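Local atomic coordinates of glycerol Dehydrogenase (Unidentified, PDB entry 5XN8), a protein that probably catalyses the NAD-dependent oxidation of glycerol to dihydroxyacetone, as a metal-dependent member of the iron-containing alcohol dehydrogenase family. Residues C68-I73 with E136-L141; R86-V91 with K101-Y106; D208-E213 with L297-K302; L283-S288 with P345-A350. One frame throughout, in Å; residues are numbered along the deposited sequence.

Contact 1: residues C68-I73 with E136-L141; sequences CSHVEI and EFEEYL
A polar surface contact built on a histidine-carboxylate hydrogen bond joins His70, in the first turn of helix 70-83, to Glu139 on strand 137-142, one arm of the small antiparallel hairpin 127-131/137-142 in the nucleotide-binding half of the chain. His70 NE2 donates to Glu139 OE2 over 2.8 Å, with an N-H...O angle of 152°. The bond is not flat at either end: the nitrogen meets the oxygen from above the carboxylate plane, and the oxygen is tilted somewhat from the ring plane, while the two groups are turned 55° against each other. Glu139 gets there with its CG lodged between the backbone N and the carbonyl carbon (chi1 55°) and the rest of the chain extended, which brings the carboxylate to the histidine although the CB bond does not aim that way.

Glu138 approaches the same ring edge from the neighbouring position, its OE2 3.4 Å from His70 CD2. That successive residues can both reach it fits the classic beta bulge here, where Glu138 and Glu139 together sit across from the single residue Ile130. Leu141 CD1 adds an apolar neighbour 4.2 Å from His70 CE1.

Just ahead of His70, Ser69 is the N-cap of the helix, its OG accepting from Glu72 N at 3.3 Å and also bonded to Glu133. Cys68 pairs through its backbone with Tyr131 of strand 127-131, His70 packs on Ile130 of that strand, and Ile73 and Leu141 both lean on helix 94-107.

Contact 2: residues R86-V91 with K101-Y106; sequences RGVVGV and KAIGYY
Ile103 and Gly104 of helix 94-107 rest on Val88 of strand 87-92, within the beta-alpha-beta unit that runs on to strand 111-115 in the parallel sheet of this Rossmann-like nucleotide-binding domain. Along the helix, Lys101 comes first and turns its CB away from the strand; its NZ is hydrogen-bonded to the carbonyl oxygens of Ala122 and Leu127. Ala102 packs instead on Ile73 of helix 70-83. Ile103 points at the strand and makes the side-chain contact: its CG2, set anti to the backbone N by the -67° chi1 of CG1, lies 3.9 Å from Val88 CG2 and 4.2 Å from Val88 CG1, the two side chains crossing at about a right angle. At Gly104 there is no side chain, and Val88 CG2 settles 4.0 Å from Gly104 CA, against the helix backbone itself. This is also where the two backbones come nearest, Val88 CA and Gly104 CA being 6.2 Å apart. Tyr105 and Tyr106 follow on the far side, Tyr106 in a cation-pi contact with Arg74.

No hydrogen bond links the two segments. All three touching residues are buried and meet through carbon atoms, which implies that helix and strand meet here by apolar packing alone.

Contact 3: residues D208-E213 with L297-K302; sequences DTLLAE and LGFCEK
This is helix-helix packing in the all-helical half of the dehydrogenase, where Phe299 of helix 290-303 reaches across to Leu210 and Leu211 of helix 197-223. Leu211 CA and Phe299 CA mark the nearest approach of the backbones, 7.0 Å apart.

Phe299 carries its side of the contact. With CG anti to the backbone N (chi1 175°), the ring extends to the neighbouring helix and ends against its backbone: Phe299 CE1 lies 3.4 Å from Leu210 O, and Phe299 CZ is 3.9 Å from Leu210 CB. The carbonyl oxygen approaches the ring obliquely. Leu211 attends to the root of the same ring. Its CB bond does not aim at helix 290-303, but the end of the side chain comes nearer, CD2 sitting 4.1 Å from Phe299 CD1 and 4.2 Å from Phe299 CB. The ring therefore spans two successive leucines, touching Leu210 close to the main chain and Leu211 by a single methyl. No hydrogen bond crosses; apart from the carbonyl oxygen of Leu210 the touching atoms are carbon. The contact is buried at Leu210 and Phe299 and more open at Leu211.

Further along helix 197-223, Glu213 OE1 is hydrogen-bonded to Asn287 ND2 of a neighbouring subunit, so this helix also takes part in the assembly. Within the chain, Leu210 and Phe299 both continue onto Leu173 of helix 162-185, the helix that also supplies the zinc ligand Asp171, and Leu210 further packs on Ile233 of helix 228-247.

Contact 4: residues L283-S288 with P345-A350; sequences LVLQNS and PEQVHA
Near Leu285 and Val348, whose CA atoms lie 7.0 Å apart, the C-terminal end of helix 271-285 meets the first turns of helix 345-363, a helix-helix packing contact of the helical domain. A Schellman motif finishes the first helix: Asn287 has a positive phi of 55°, Ser288 N bonds back to Leu283 O at 2.8 Å, and Asn287 N makes a weak bond to Val284 O.

Leu285 makes the contact. Its CB bond is not aimed at the other helix, but CG lies anti to the backbone N (chi1 -164°), which carries the two methyls across. CD2 approaches Val348 CG2 at 4.5 Å, a loose apolar touch, since the CB of Val348 points away from Leu285, and its side chain packs on Ile336, Val343 and helix 318-329. CD1 does more: it pushes against Gln347, whose extended side chain crosses that of Leu285 at about a right angle. An unstaggered chi1 of 106° places the Gln347 chain there. Its NE2 is also beside Leu285 CD1, at 3.8 Å, while making a weak hydrogen bond to Ala342 O. Leu285 also packs on Ala351 of helix 345-363.

A neighbouring subunit packs against this end of the helix: its Lys216 bonds to Asn287 OD1 and Ser288 O, and its Glu213 to Asn287 ND2. Back at the leucine, CD1 rests against main chain and side chain of one residue at once, 3.4 Å from Gln347 O and 3.5 Å from Gln347 CG.

Overall arrangement
Contacts 1 and 2 belong to the nucleotide-binding half and are joined directly: their centres are 15 Å apart, Leu141 CD1 meets Tyr106 OH at 3.3 Å, and Ile73 CD1 meets Ala102 CB at 3.6 Å. Contacts 3 and 4 lie in the helical half, linked by the consecutive helices 271-285 and 290-303, with nearest atoms about 6 Å apart. Contact 2 is about 35 Å from contact 3 and 40 Å from contact 4, centre to centre. The zinc ion, bound by Asp171, His254 and His271, is about 12 Å from the Leu210 side chain of contact 3, while Glu138 of contact 1 is about 6 Å from Tyr131, a probable NAD-binding residue, side chain to side chain.

Contact 1: residues C68-I73 with E136-L141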
loop_
_atom_site.group_PDB
_atom_site.type_symbol
_atom_site.label_atom_id
_atom_site.label_comp_id
_atom_site.label_asym_id
_atom_site.label_seq_id
_atom_site.Cartn_x
_atom_site.Cartn_y
_atom_site.Cartn_z
ATOM N N CYS A 68 1.280 32.758 43.764
ATOM C CA CYS A 68 1.900 33.701 42.822
ATOM C C CYS A 68 1.079 34.989 42.767
ATOM O O CYS A 68 0.299 35.208 41.842
ATOM C CB CYS A 68 2.035 33.070 41.432
ATOM S SG CYS A 68 2.865 34.102 40.187
ATOM N N SER A 69 1.259 35.833 43.780
ATOM C CA SER A 69 0.530 37.089 43.908
ATOM C C SER A 69 1.470 38.268 43.805
ATOM O O SER A 69 2.670 38.121 44.020
ATOM C CB SER A 69 -0.209 37.128 45.247
ATOM O OG SER A 69 0.670 36.890 46.323
ATOM N N HIS A 70 0.925 39.430 43.463
ATOM C CA HIS A 70 1.701 40.675 43.420
ATOM C C HIS A 70 2.355 40.983 44.766
ATOM O O HIS A 70 3.504 41.415 44.806
ATOM C CB HIS A 70 0.819 41.862 42.994
ATOM C CG HIS A 70 0.557 41.922 41.520
ATOM N ND1 HIS A 70 1.520 42.295 40.612
ATOM C CD2 HIS A 70 -0.560 41.668 40.796
ATOM C CE1 HIS A 70 1.010 42.271 39.392
ATOM N NE2 HIS A 70 -0.248 41.878 39.475
ATOM N N VAL A 71 1.625 40.736 45.858
ATOM C CA VAL A 71 2.141 40.932 47.220
ATOM C C VAL A 71 3.356 40.037 47.477
ATOM O O VAL A 71 4.365 40.502 48.017
ATOM C CB VAL A 71 1.053 40.660 48.297
ATOM C CG1 VAL A 71 1.645 40.646 49.711
ATOM C CG2 VAL A 71 -0.068 41.691 48.196
ATOM N N GLU A 72 3.250 38.764 47.096
ATOM C CA GLU A 72 4.328 37.802 47.307
ATOM C C GLU A 72 5.564 38.155 46.479
ATOM O O GLU A 72 6.682 38.072 46.983
ATOM C CB GLU A 72 3.843 36.376 46.985
ATOM C CG GLU A 72 4.831 35.251 47.301
ATOM C CD GLU A 72 5.167 35.109 48.780
ATOM O OE1 GLU A 72 4.449 35.660 49.641
ATOM O OE2 GLU A 72 6.159 34.422 49.092
ATOM N N ILE A 73 5.355 38.557 45.226
ATOM C CA ILE A 73 6.441 39.018 44.335
ATOM C C ILE A 73 7.208 40.172 44.979
ATOM O O ILE A 73 8.437 40.112 45.078
ATOM C CB ILE A 73 5.898 39.449 42.939
ATOM C CG1 ILE A 73 5.399 38.228 42.151
ATOM C CG2 ILE A 73 6.944 40.189 42.110
ATOM C CD1 ILE A 73 4.370 38.586 41.105
ATOM N N GLU A 136 -7.855 33.435 44.159
ATOM C CA GLU A 136 -8.630 33.748 42.945
ATOM C C GLU A 136 -7.727 34.344 41.857
ATOM O O GLU A 136 -6.822 35.147 42.140
ATOM C CB GLU A 136 -9.788 34.729 43.241
ATOM C CG GLU A 136 -11.009 34.150 43.967
ATOM C CD GLU A 136 -11.412 32.758 43.488
ATOM O OE1 GLU A 136 -11.655 32.597 42.270
ATOM O OE2 GLU A 136 -11.479 31.822 44.322
ATOM N N PHE A 137 -7.968 33.934 40.609
ATOM C CA PHE A 137 -7.253 34.460 39.445
ATOM C C PHE A 137 -7.437 35.973 39.328
ATOM O O PHE A 137 -8.542 36.475 39.523
ATOM C CB PHE A 137 -7.744 33.760 38.159
ATOM C CG PHE A 137 -7.302 34.429 36.885
ATOM C CD1 PHE A 137 -6.045 34.171 36.346
ATOM C CD2 PHE A 137 -8.144 35.316 36.218
ATOM C CE1 PHE A 137 -5.639 34.788 35.165
ATOM C CE2 PHE A 137 -7.740 35.936 35.041
ATOM C CZ PHE A 137 -6.487 35.673 34.518
ATOM N N GLU A 138 -6.351 36.675 38.998
ATOM C CA GLU A 138 -6.346 38.137 38.845
ATOM C C GLU A 138 -6.058 38.562 37.398
ATOM O O GLU A 138 -6.868 39.260 36.782
ATOM C CB GLU A 138 -5.315 38.752 39.796
ATOM C CG GLU A 138 -5.443 40.255 39.979
ATOM C CD GLU A 138 -4.372 40.834 40.886
ATOM O OE1 GLU A 138 -3.903 40.141 41.814
ATOM O OE2 GLU A 138 -3.984 41.998 40.662
ATOM N N GLU A 139 -4.905 38.149 36.868
ATOM C CA GLU A 139 -4.479 38.537 35.517
ATOM C C GLU A 139 -3.370 37.628 34.975
ATOM O O GLU A 139 -2.909 36.718 35.669
ATOM C CB GLU A 139 -4.008 40.004 35.515
ATOM C CG GLU A 139 -2.911 40.317 36.524
ATOM C CD GLU A 139 -2.397 41.746 36.444
ATOM O OE1 GLU A 139 -2.145 42.234 35.323
ATOM O OE2 GLU A 139 -2.241 42.389 37.508
ATOM N N TYR A 140 -2.974 37.880 33.724
ATOM C CA TYR A 140 -1.799 37.270 33.105
ATOM C C TYR A 140 -0.730 38.334 32.878
ATOM O O TYR A 140 -1.025 39.398 32.329
ATOM C CB TYR A 140 -2.148 36.686 31.735
ATOM C CG TYR A 140 -3.021 35.452 31.732
ATOM C CD1 TYR A 140 -2.612 34.278 32.369
ATOM C CD2 TYR A 140 -4.238 35.442 31.045
ATOM C CE1 TYR A 140 -3.404 33.132 32.343
ATOM C CE2 TYR A 140 -5.035 34.306 31.014
ATOM C CZ TYR A 140 -4.615 33.156 31.658
ATOM O OH TYR A 140 -5.417 32.040 31.604
ATOM N N LEU A 141 0.506 38.040 33.282
ATOM C CA LEU A 141 1.662 38.851 32.898
ATOM C C LEU A 141 2.443 38.117 31.804
ATOM O O LEU A 141 3.058 37.076 32.051
ATOM C CB LEU A 141 2.571 39.130 34.100
ATOM C CG LEU A 141 1.968 39.996 35.216
ATOM C CD1 LEU A 141 3.022 40.221 36.288
ATOM C CD2 LEU A 141 1.395 41.314 34.711
#

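Contact 2: residues R86-V91 with K101-Y106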
loop_
_atom_site.group_PDB
_atom_site.type_symbol
_atom_site.label_atom_id
_atom_site.label_comp_id
_atom_site.label_asym_id
_atom_site.label_seq_id
_atom_site.Cartn_x
_atom_site.Cartn_y
_atom_site.Cartn_z
ATOM N N ARG A 86 22.201 38.285 41.688
ATOM C CA ARG A 86 22.249 38.661 40.271
ATOM C C ARG A 86 21.380 37.790 39.347
ATOM O O ARG A 86 21.251 38.095 38.167
ATOM C CB ARG A 86 23.708 38.676 39.784
ATOM C CG ARG A 86 24.519 39.871 40.271
ATOM C CD ARG A 86 24.236 41.118 39.444
ATOM N NE ARG A 86 23.115 41.925 39.939
ATOM C CZ ARG A 86 22.304 42.688 39.193
ATOM N NH1 ARG A 86 22.449 42.791 37.866
ATOM N NH2 ARG A 86 21.315 43.355 39.789
ATOM N N GLY A 87 20.800 36.717 39.881
ATOM C CA GLY A 87 19.837 35.904 39.148
ATOM C C GLY A 87 18.746 35.362 40.047
ATOM O O GLY A 87 18.783 35.558 41.259
ATOM N N VAL A 88 17.774 34.681 39.440
ATOM C CA VAL A 88 16.650 34.068 40.152
ATOM C C VAL A 88 16.504 32.606 39.733
ATOM O O VAL A 88 16.480 32.309 38.544
ATOM C CB VAL A 88 15.312 34.769 39.841
ATOM C CG1 VAL A 88 14.274 34.441 40.922
ATOM C CG2 VAL A 88 15.488 36.272 39.721
ATOM N N VAL A 89 16.413 31.706 40.712
ATOM C CA VAL A 89 16.050 30.306 40.491
ATOM C C VAL A 89 14.715 30.026 41.176
ATOM O O VAL A 89 14.534 30.357 42.339
ATOM C CB VAL A 89 17.112 29.326 41.054
ATOM C CG1 VAL A 89 16.700 27.873 40.822
ATOM C CG2 VAL A 89 18.484 29.609 40.450
ATOM N N GLY A 90 13.782 29.431 40.440
ATOM C CA GLY A 90 12.547 28.887 40.998
ATOM C C GLY A 90 12.619 27.368 40.937
ATOM O O GLY A 90 12.997 26.812 39.905
ATOM N N VAL A 91 12.280 26.706 42.044
ATOM C CA VAL A 91 12.206 25.240 42.120
ATOM C C VAL A 91 10.801 24.874 42.603
ATOM O O VAL A 91 10.328 25.451 43.577
ATOM C CB VAL A 91 13.256 24.666 43.106
ATOM C CG1 VAL A 91 13.444 23.173 42.898
ATOM C CG2 VAL A 91 14.592 25.377 42.949
ATOM N N LYS A 101 9.720 34.055 37.501
ATOM C CA LYS A 101 9.713 34.784 36.220
ATOM C C LYS A 101 9.408 36.259 36.404
ATOM O O LYS A 101 10.057 37.115 35.789
ATOM C CB LYS A 101 8.675 34.198 35.245
ATOM C CG LYS A 101 9.012 32.825 34.682
ATOM C CD LYS A 101 7.885 32.335 33.785
ATOM C CE LYS A 101 7.979 30.849 33.456
ATOM N NZ LYS A 101 6.666 30.311 33.005
ATOM N N ALA A 102 8.417 36.546 37.236
ATOM C CA ALA A 102 8.018 37.924 37.551
ATOM C C ALA A 102 9.151 38.694 38.212
ATOM O O ALA A 102 9.445 39.819 37.810
ATOM C CB ALA A 102 6.778 37.934 38.448
ATOM N N ILE A 103 9.787 38.072 39.208
ATOM C CA ILE A 103 10.937 38.670 39.903
ATOM C C ILE A 103 12.057 38.996 38.911
ATOM O O ILE A 103 12.636 40.083 38.966
ATOM C CB ILE A 103 11.477 37.746 41.024
ATOM C CG1 ILE A 103 10.453 37.610 42.161
ATOM C CG2 ILE A 103 12.783 38.278 41.613
ATOM C CD1 ILE A 103 10.612 36.344 42.975
ATOM N N GLY A 104 12.353 38.057 38.012
ATOM C CA GLY A 104 13.375 38.253 36.980
ATOM C C GLY A 104 13.039 39.374 36.020
ATOM O O GLY A 104 13.913 40.173 35.658
ATOM N N TYR A 105 11.768 39.443 35.627
ATOM C CA TYR A 105 11.276 40.512 34.765
ATOM C C TYR A 105 11.417 41.893 35.408
ATOM O O TYR A 105 12.072 42.775 34.846
ATOM C CB TYR A 105 9.808 40.276 34.363
ATOM C CG TYR A 105 9.214 41.480 33.674
ATOM C CD1 TYR A 105 9.713 41.916 32.445
ATOM C CD2 TYR A 105 8.195 42.221 34.267
ATOM C CE1 TYR A 105 9.200 43.047 31.823
ATOM C CE2 TYR A 105 7.679 43.355 33.659
ATOM C CZ TYR A 105 8.182 43.758 32.436
ATOM O OH TYR A 105 7.675 44.881 31.822
ATOM N N TYR A 106 10.812 42.079 36.579
ATOM C CA TYR A 106 10.814 43.394 37.241
ATOM C C TYR A 106 12.209 43.872 37.677
ATOM O O TYR A 106 12.456 45.077 37.722
ATOM C CB TYR A 106 9.832 43.425 38.420
ATOM C CG TYR A 106 8.377 43.352 37.992
ATOM C CD1 TYR A 106 7.799 44.379 37.246
ATOM C CD2 TYR A 106 7.575 42.260 38.336
ATOM C CE1 TYR A 106 6.470 44.313 36.839
ATOM C CE2 TYR A 106 6.254 42.180 37.928
ATOM C CZ TYR A 106 5.698 43.207 37.183
ATOM O OH TYR A 106 4.375 43.137 36.794
#

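Contact 3: residues D208-E213 with L297-K302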
loop_
_atom_site.group_PDB
_atom_site.type_symbol
_atom_site.label_atom_id
_atom_site.label_comp_id
_atom_site.label_asym_id
_atom_site.label_seq_id
_atom_site.Cartn_x
_atom_site.Cartn_y
_atom_site.Cartn_z
ATOM N N ASP A 208 2.273 13.049 18.229
ATOM C CA ASP A 208 2.745 11.709 17.821
ATOM C C ASP A 208 3.549 11.026 18.921
ATOM O O ASP A 208 3.528 9.802 19.041
ATOM C CB ASP A 208 3.603 11.766 16.542
ATOM C CG ASP A 208 2.819 12.240 15.315
ATOM O OD1 ASP A 208 1.591 11.995 15.217
ATOM O OD2 ASP A 208 3.450 12.863 14.432
ATOM N N THR A 209 4.284 11.818 19.694
ATOM C CA THR A 209 5.056 11.316 20.833
ATOM C C THR A 209 4.138 10.802 21.947
ATOM O O THR A 209 4.404 9.753 22.517
ATOM C CB THR A 209 6.020 12.391 21.381
ATOM O OG1 THR A 209 6.893 12.817 20.336
ATOM C CG2 THR A 209 6.859 11.856 22.527
ATOM N N LEU A 210 3.059 11.517 22.243
ATOM C CA LEU A 210 2.072 11.026 23.230
ATOM C C LEU A 210 1.517 9.659 22.838
ATOM O O LEU A 210 1.478 8.755 23.668
ATOM C CB LEU A 210 0.913 11.994 23.411
ATOM C CG LEU A 210 1.180 13.317 24.102
ATOM C CD1 LEU A 210 -0.053 14.201 24.054
ATOM C CD2 LEU A 210 1.619 13.106 25.532
ATOM N N LEU A 211 1.125 9.501 21.577
ATOM C CA LEU A 211 0.583 8.234 21.083
ATOM C C LEU A 211 1.624 7.114 21.091
ATOM O O LEU A 211 1.324 5.982 21.472
ATOM C CB LEU A 211 -0.003 8.393 19.676
ATOM C CG LEU A 211 -1.125 9.434 19.490
ATOM C CD1 LEU A 211 -1.577 9.416 18.028
ATOM C CD2 LEU A 211 -2.302 9.231 20.460
ATOM N N ALA A 212 2.851 7.435 20.697
ATOM C CA ALA A 212 3.922 6.452 20.666
ATOM C C ALA A 212 4.425 6.066 22.062
ATOM O O ALA A 212 4.624 4.889 22.343
ATOM C CB ALA A 212 5.074 6.971 19.818
ATOM N N GLU A 213 4.635 7.067 22.918
ATOM C CA GLU A 213 5.362 6.901 24.183
ATOM C C GLU A 213 4.522 7.031 25.454
ATOM O O GLU A 213 4.997 6.682 26.528
ATOM C CB GLU A 213 6.493 7.942 24.265
ATOM C CG GLU A 213 7.413 8.005 23.048
ATOM C CD GLU A 213 8.241 6.751 22.815
ATOM O OE1 GLU A 213 8.462 5.991 23.771
ATOM O OE2 GLU A 213 8.693 6.544 21.661
ATOM N N LEU A 297 -9.940 9.486 22.214
ATOM C CA LEU A 297 -10.714 8.787 23.235
ATOM C C LEU A 297 -9.931 7.592 23.799
ATOM O O LEU A 297 -9.838 7.417 25.024
ATOM C CB LEU A 297 -12.037 8.281 22.655
ATOM C CG LEU A 297 -13.171 9.268 22.419
ATOM C CD1 LEU A 297 -14.272 8.568 21.641
ATOM C CD2 LEU A 297 -13.714 9.880 23.719
ATOM N N GLY A 298 -9.369 6.790 22.893
ATOM C CA GLY A 298 -8.555 5.636 23.252
ATOM C C GLY A 298 -7.341 5.984 24.070
ATOM O O GLY A 298 -7.045 5.310 25.048
ATOM N N PHE A 299 -6.656 7.054 23.688
ATOM C CA PHE A 299 -5.514 7.566 24.452
ATOM C C PHE A 299 -5.941 8.002 25.848
ATOM O O PHE A 299 -5.353 7.547 26.840
ATOM C CB PHE A 299 -4.842 8.732 23.722
ATOM C CG PHE A 299 -3.744 9.389 24.510
ATOM C CD1 PHE A 299 -2.469 8.836 24.538
ATOM C CD2 PHE A 299 -3.981 10.563 25.222
ATOM C CE1 PHE A 299 -1.457 9.413 25.286
ATOM C CE2 PHE A 299 -2.971 11.156 25.958
ATOM C CZ PHE A 299 -1.708 10.576 25.992
ATOM N N CYS A 300 -6.950 8.874 25.915
ATOM C CA CYS A 300 -7.466 9.391 27.192
ATOM C C CYS A 300 -7.923 8.286 28.172
ATOM O O CYS A 300 -7.530 8.297 29.332
ATOM C CB CYS A 300 -8.617 10.392 26.956
ATOM S SG CYS A 300 -8.151 12.034 26.379
ATOM N N GLU A 301 -8.736 7.340 27.709
ATOM C CA GLU A 301 -9.198 6.217 28.556
ATOM C C GLU A 301 -8.042 5.407 29.122
ATOM O O GLU A 301 -8.040 5.037 30.300
ATOM C CB GLU A 301 -10.121 5.279 27.773
ATOM C CG GLU A 301 -10.531 3.995 28.517
ATOM C CD GLU A 301 -11.546 3.156 27.770
ATOM O OE1 GLU A 301 -11.552 3.213 26.516
ATOM O OE2 GLU A 301 -12.342 2.431 28.411
ATOM N N LYS A 302 -7.073 5.136 28.259
ATOM C CA LYS A 302 -5.930 4.274 28.546
ATOM C C LYS A 302 -5.025 4.882 29.597
ATOM O O LYS A 302 -4.584 4.176 30.498
ATOM C CB LYS A 302 -5.183 4.045 27.230
ATOM C CG LYS A 302 -4.009 3.100 27.184
ATOM C CD LYS A 302 -3.691 2.752 25.716
ATOM C CE LYS A 302 -3.108 3.922 24.910
ATOM N NZ LYS A 302 -3.734 4.070 23.565
#

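Contact 4: residues L283-S288 with P345-A350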
loop_
_atom_site.group_PDB
_atom_site.type_symbol
_atom_site.label_atom_id
_atom_site.label_comp_id
_atom_site.label_asym_id
_atom_site.label_seq_id
_atom_site.Cartn_x
_atom_site.Cartn_y
_atom_site.Cartn_z
ATOM N N LEU A 283 -12.609 18.668 18.886
ATOM C CA LEU A 283 -12.701 17.719 17.766
ATOM C C LEU A 283 -14.107 17.625 17.177
ATOM O O LEU A 283 -14.281 17.571 15.960
ATOM C CB LEU A 283 -12.251 16.319 18.197
ATOM C CG LEU A 283 -10.804 16.103 18.625
ATOM C CD1 LEU A 283 -10.607 14.639 18.985
ATOM C CD2 LEU A 283 -9.823 16.546 17.559
ATOM N N VAL A 284 -15.104 17.591 18.049
ATOM C CA VAL A 284 -16.517 17.614 17.658
ATOM C C VAL A 284 -16.882 18.964 17.043
ATOM O O VAL A 284 -17.711 19.030 16.135
ATOM C CB VAL A 284 -17.426 17.314 18.867
ATOM C CG1 VAL A 284 -18.900 17.531 18.525
ATOM C CG2 VAL A 284 -17.199 15.880 19.350
ATOM N N LEU A 285 -16.256 20.023 17.549
ATOM C CA LEU A 285 -16.464 21.394 17.078
ATOM C C LEU A 285 -15.957 21.620 15.651
ATOM O O LEU A 285 -16.670 22.197 14.826
ATOM C CB LEU A 285 -15.767 22.371 18.033
ATOM C CG LEU A 285 -16.123 23.853 17.981
ATOM C CD1 LEU A 285 -17.594 24.052 18.292
ATOM C CD2 LEU A 285 -15.248 24.606 18.955
ATOM N N GLN A 286 -14.731 21.175 15.377
ATOM C CA GLN A 286 -14.144 21.251 14.019
ATOM C C GLN A 286 -14.490 20.047 13.128
ATOM O O GLN A 286 -14.036 19.965 11.991
ATOM C CB GLN A 286 -12.622 21.471 14.092
ATOM C CG GLN A 286 -11.778 20.269 14.515
ATOM C CD GLN A 286 -10.389 20.663 15.009
ATOM O OE1 GLN A 286 -10.183 21.768 15.521
ATOM N NE2 GLN A 286 -9.434 19.753 14.880
ATOM N N ASN A 287 -15.310 19.132 13.644
ATOM C CA ASN A 287 -15.759 17.945 12.917
ATOM C C ASN A 287 -14.608 17.108 12.392
ATOM O O ASN A 287 -14.507 16.837 11.203
ATOM C CB ASN A 287 -16.729 18.327 11.787
ATOM C CG ASN A 287 -17.465 17.134 11.239
ATOM O OD1 ASN A 287 -17.918 16.281 12.002
ATOM N ND2 ASN A 287 -17.568 17.050 9.916
ATOM N N SER A 288 -13.728 16.711 13.307
ATOM C CA SER A 288 -12.651 15.806 12.976
ATOM C C SER A 288 -13.261 14.443 12.681
ATOM O O SER A 288 -14.328 14.134 13.188
ATOM C CB SER A 288 -11.620 15.776 14.100
ATOM O OG SER A 288 -11.892 14.902 15.192
ATOM N N PRO A 345 -21.883 30.610 21.217
ATOM C CA PRO A 345 -22.132 29.844 22.448
ATOM C C PRO A 345 -23.031 28.616 22.259
ATOM O O PRO A 345 -22.887 27.649 22.999
ATOM C CB PRO A 345 -22.799 30.873 23.368
ATOM C CG PRO A 345 -22.267 32.180 22.909
ATOM C CD PRO A 345 -22.158 32.050 21.417
ATOM N N GLU A 346 -23.935 28.655 21.275
ATOM C CA GLU A 346 -24.778 27.495 20.936
ATOM C C GLU A 346 -23.960 26.315 20.397
ATOM O O GLU A 346 -24.226 25.167 20.742
ATOM C CB GLU A 346 -25.867 27.870 19.912
ATOM C CG GLU A 346 -26.954 28.810 20.429
ATOM C CD GLU A 346 -26.638 30.302 20.308
ATOM O OE1 GLU A 346 -25.454 30.680 20.084
ATOM O OE2 GLU A 346 -27.582 31.102 20.477
ATOM N N GLN A 347 -22.958 26.597 19.574
ATOM C CA GLN A 347 -22.185 25.536 18.922
ATOM C C GLN A 347 -21.088 24.958 19.837
ATOM O O GLN A 347 -20.667 23.819 19.621
ATOM C CB GLN A 347 -21.671 25.973 17.541
ATOM C CG GLN A 347 -20.193 26.292 17.405
ATOM C CD GLN A 347 -19.821 26.763 16.000
ATOM O OE1 GLN A 347 -20.633 27.409 15.303
ATOM N NE2 GLN A 347 -18.576 26.466 15.565
ATOM N N VAL A 348 -20.635 25.720 20.837
ATOM C CA VAL A 348 -19.783 25.160 21.912
ATOM C C VAL A 348 -20.607 24.279 22.886
ATOM O O VAL A 348 -20.135 23.229 23.313
ATOM C CB VAL A 348 -18.997 26.271 22.673
ATOM C CG1 VAL A 348 -18.381 25.782 23.985
ATOM C CG2 VAL A 348 -17.906 26.836 21.786
ATOM N N HIS A 349 -21.810 24.722 23.245
ATOM C CA HIS A 349 -22.747 23.921 24.051
ATOM C C HIS A 349 -22.987 22.575 23.346
ATOM O O HIS A 349 -22.820 21.514 23.947
ATOM C CB HIS A 349 -24.049 24.722 24.267
ATOM C CG HIS A 349 -25.180 23.955 24.891
ATOM N ND1 HIS A 349 -26.085 23.230 24.147
ATOM C CD2 HIS A 349 -25.602 23.877 26.178
ATOM C CE1 HIS A 349 -26.993 22.703 24.952
ATOM N NE2 HIS A 349 -26.716 23.069 26.194
ATOM N N ALA A 350 -23.318 22.651 22.062
ATOM C CA ALA A 350 -23.505 21.484 21.192
ATOM C C ALA A 350 -22.337 20.513 21.198
ATOM O O ALA A 350 -22.515 19.295 21.354
ATOM C CB ALA A 350 -23.763 21.945 19.764
#